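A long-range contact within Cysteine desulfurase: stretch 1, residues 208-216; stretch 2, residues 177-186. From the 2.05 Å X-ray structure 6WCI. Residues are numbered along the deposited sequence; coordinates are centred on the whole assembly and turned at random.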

# COMPACT_ATOMS: atom_id res chain seq x y z
N ARG B 208 -23.57 -16.65 12.39
CA ARG B 208 -24.09 -17.99 12.61
C ARG B 208 -25.35 -18.22 11.79
O ARG B 208 -25.55 -19.30 11.23
CB ARG B 208 -24.38 -18.21 14.10
CG ARG B 208 -25.09 -19.53 14.39
CD ARG B 208 -25.70 -19.56 15.77
NE ARG B 208 -26.70 -18.50 15.95
CZ ARG B 208 -26.57 -17.51 16.83
NH1 ARG B 208 -25.51 -17.44 17.62
NH2 ARG B 208 -27.52 -16.58 16.93
N GLU B 209 -26.22 -17.21 11.72
CA GLU B 209 -27.45 -17.36 10.94
C GLU B 209 -27.16 -17.32 9.45
O GLU B 209 -27.80 -18.03 8.67
CB GLU B 209 -28.45 -16.28 11.34
CG GLU B 209 -29.81 -16.40 10.69
CD GLU B 209 -30.52 -17.70 11.04
OE1 GLU B 209 -30.46 -18.12 12.22
OE2 GLU B 209 -31.13 -18.30 10.13
N ALA B 210 -26.18 -16.51 9.04
CA ALA B 210 -25.80 -16.50 7.64
C ALA B 210 -25.24 -17.86 7.22
O ALA B 210 -25.66 -18.43 6.21
CB ALA B 210 -24.78 -15.39 7.37
N ARG B 211 -24.32 -18.40 8.02
CA ARG B 211 -23.73 -19.70 7.70
C ARG B 211 -24.80 -20.79 7.63
O ARG B 211 -24.66 -21.75 6.86
CB ARG B 211 -22.66 -20.08 8.73
CG ARG B 211 -21.84 -21.31 8.33
CD ARG B 211 -20.57 -21.45 9.17
NE ARG B 211 -19.83 -20.18 9.22
CZ ARG B 211 -19.04 -19.74 8.25
NH1 ARG B 211 -18.88 -20.45 7.14
NH2 ARG B 211 -18.41 -18.57 8.38
N LYS B 212 -25.86 -20.67 8.42
CA LYS B 212 -26.92 -21.65 8.37
C LYS B 212 -27.64 -21.63 7.03
O LYS B 212 -28.19 -22.65 6.60
CB LYS B 212 -27.90 -21.41 9.53
CG LYS B 212 -28.63 -22.65 10.00
CD LYS B 212 -29.25 -22.46 11.39
CE LYS B 212 -30.68 -21.93 11.29
NZ LYS B 212 -31.39 -22.05 12.60
N ARG B 213 -27.65 -20.48 6.35
CA ARG B 213 -28.32 -20.33 5.07
C ARG B 213 -27.35 -20.37 3.89
O ARG B 213 -27.74 -20.03 2.77
CB ARG B 213 -29.12 -19.03 5.05
CG ARG B 213 -29.86 -18.78 6.35
CD ARG B 213 -30.84 -17.64 6.22
NE ARG B 213 -31.49 -17.36 7.49
CZ ARG B 213 -32.74 -16.92 7.60
NH1 ARG B 213 -33.48 -16.71 6.51
NH2 ARG B 213 -33.26 -16.70 8.80
N GLY B 214 -26.11 -20.79 4.11
CA GLY B 214 -25.14 -20.79 3.03
C GLY B 214 -24.80 -19.41 2.51
O GLY B 214 -24.62 -19.24 1.29
N ILE B 215 -24.70 -18.43 3.39
CA ILE B 215 -24.44 -17.05 2.98
C ILE B 215 -23.06 -16.65 3.49
O ILE B 215 -22.80 -16.66 4.70
CB ILE B 215 -25.53 -16.10 3.50
CG1 ILE B 215 -26.87 -16.44 2.84
CG2 ILE B 215 -25.13 -14.65 3.22
CD1 ILE B 215 -28.04 -15.65 3.39
N ILE B 216 -22.17 -16.29 2.56
CA ILE B 216 -20.84 -15.82 2.92
C ILE B 216 -20.93 -14.47 3.61
O ILE B 216 -21.67 -13.58 3.17
CB ILE B 216 -19.94 -15.75 1.68
CG1 ILE B 216 -19.71 -17.14 1.08
CG2 ILE B 216 -18.63 -15.04 2.02
CD1 ILE B 216 -19.11 -18.15 2.06
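Stretch 2 (177-186) LRAAMTPEVK

Stretch 2 comes out of a helix at Ala180, passes through Met181, the first residue to leave helical torsions, makes a type I turn from Thr182 to Val185 and enters a strand at Val185. It follows stretch 1 in the same sequence order: Arg178 lies nearest Glu209 (CA to CA 8.1 Å), Pro183 nearest Arg213 (7.0 Å) and Lys186 nearest Ile215 (4.8 Å), so the two backbones draw together toward their C-terminal ends.

Met181 is the centre of the contact. Its phi/psi are -89°/71°, and its CA-to-CB bond points toward stretch 1. With chi angles m, t, m, the unbranched side chain extends through CG and then bends at its end, bringing CE to 3.5 Å from Glu209 CG and SD to 4.5 Å from Ala210 CB. The small alanine suits this buried place, leaving the thioether to pack along the helix. Behind it, Ile215 (m, t) starts sideways, but its extended chi2 carries CD1 inward to 3.6 Å from Met181 CB and 3.9 Å from Val185 CB. Val185, with chi1 t, completes this apolar cluster.

Arg213 meets the same methionine twice, at its backbone carbonyl and at its terminal methyl. Its chi1 is m, and t at chi2 and chi3 stretches the chain so that the guanidinium reaches the end of the helix of stretch 2. There NH1 donates a hydrogen bond to Met181 O (3.0 Å, 146°) and also lies 3.1 Å from Arg178 O. Met181 CE lies over one face of the guanidinium, 3.6 Å from NE, an apolar contact that leaves the in-plane N-H groups free for acceptors. Glu209, one helical turn before Arg213, holds the group from its own stretch: OE2 accepts from NE at 2.8 Å, in a salt bridge, and from NH2 at 3.0 Å. Its chi2 of 61° (p) follows a t chi1, so the aliphatic CG rests on the methionine while the carboxylate meets the arginine. Arg178 lays its own methylenes alongside, CG 3.5 Å from Arg213 NH2.

Gly214 has phi/psi 65°/38°, a positive phi that by itself favours glycine, and it turns the chain from the helix toward Ile216. Ile216 N then donates to Lys186 O (3.0 Å, 156°). Water 2 also donates to Lys186 O and to Gly214 O, at 2.7 Å each. The CA-to-CB bond of Lys186 points away from stretch 1; m, m, t, t torsions fold the chain back along its own turn, where NZ donates to Pro183 O at 3.1 Å.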

# COMPACT_ATOMS: atom_id res chain seq x y z
N LEU B 177 -33.53 -8.55 8.50
CA LEU B 177 -32.35 -9.23 7.97
C LEU B 177 -32.63 -10.71 7.72
O LEU B 177 -32.31 -11.23 6.65
CB LEU B 177 -31.17 -9.06 8.94
CG LEU B 177 -29.88 -9.81 8.63
CD1 LEU B 177 -29.24 -9.34 7.32
CD2 LEU B 177 -28.90 -9.66 9.78
N ARG B 178 -33.22 -11.39 8.71
CA ARG B 178 -33.61 -12.78 8.49
C ARG B 178 -34.58 -12.91 7.32
O ARG B 178 -34.45 -13.81 6.49
CB ARG B 178 -34.24 -13.35 9.76
CG ARG B 178 -33.24 -13.85 10.78
CD ARG B 178 -33.94 -14.44 11.99
NE ARG B 178 -34.43 -13.41 12.89
CZ ARG B 178 -33.68 -12.80 13.81
NH1 ARG B 178 -32.40 -13.13 13.92
NH2 ARG B 178 -34.21 -11.87 14.59
N ALA B 179 -35.55 -12.00 7.23
CA ALA B 179 -36.48 -12.04 6.11
C ALA B 179 -35.76 -11.79 4.79
O ALA B 179 -36.20 -12.29 3.75
CB ALA B 179 -37.60 -11.02 6.32
N ALA B 180 -34.66 -11.03 4.82
CA ALA B 180 -33.91 -10.70 3.62
C ALA B 180 -32.95 -11.79 3.19
O ALA B 180 -32.50 -11.78 2.04
CB ALA B 180 -33.13 -9.40 3.82
N MET B 181 -32.62 -12.73 4.08
CA MET B 181 -31.63 -13.77 3.79
C MET B 181 -32.31 -14.99 3.17
O MET B 181 -32.45 -16.06 3.77
CB MET B 181 -30.87 -14.14 5.06
CG MET B 181 -29.92 -13.08 5.55
SD MET B 181 -28.90 -13.69 6.91
CE MET B 181 -30.16 -14.11 8.10
N THR B 182 -32.74 -14.82 1.92
CA THR B 182 -33.40 -15.86 1.15
C THR B 182 -32.37 -16.70 0.42
O THR B 182 -31.19 -16.35 0.36
CB THR B 182 -34.38 -15.22 0.17
OG1 THR B 182 -33.69 -14.23 -0.61
CG2 THR B 182 -35.54 -14.57 0.92
N PRO B 183 -32.77 -17.85 -0.16
CA PRO B 183 -31.77 -18.73 -0.79
C PRO B 183 -30.97 -18.09 -1.91
O PRO B 183 -29.86 -18.56 -2.19
CB PRO B 183 -32.62 -19.90 -1.31
CG PRO B 183 -33.75 -19.95 -0.36
CD PRO B 183 -34.07 -18.53 -0.02
N GLU B 184 -31.48 -17.05 -2.57
CA GLU B 184 -30.72 -16.44 -3.66
C GLU B 184 -29.59 -15.54 -3.17
O GLU B 184 -28.73 -15.14 -3.98
CB GLU B 184 -31.65 -15.66 -4.59
CG GLU B 184 -32.47 -14.60 -3.90
CD GLU B 184 -33.82 -15.10 -3.43
OE1 GLU B 184 -34.06 -16.33 -3.46
OE2 GLU B 184 -34.63 -14.25 -3.03
N VAL B 185 -29.55 -15.23 -1.88
CA VAL B 185 -28.49 -14.42 -1.31
C VAL B 185 -27.26 -15.30 -1.12
O VAL B 185 -27.32 -16.33 -0.45
CB VAL B 185 -28.91 -13.79 0.02
CG1 VAL B 185 -27.82 -12.90 0.52
CG2 VAL B 185 -30.23 -13.02 -0.14
N LYS B 186 -26.13 -14.87 -1.69
CA LYS B 186 -24.89 -15.62 -1.55
C LYS B 186 -23.84 -14.93 -0.70
O LYS B 186 -22.87 -15.59 -0.30
CB LYS B 186 -24.31 -15.92 -2.94
CG LYS B 186 -25.28 -16.60 -3.90
CD LYS B 186 -25.77 -17.93 -3.35
CE LYS B 186 -26.74 -18.60 -4.29
NZ LYS B 186 -27.46 -19.75 -3.65
O HOH W 1 -29.67 -18.53 1.87
O HOH W 2 -22.87 -18.27 -0.56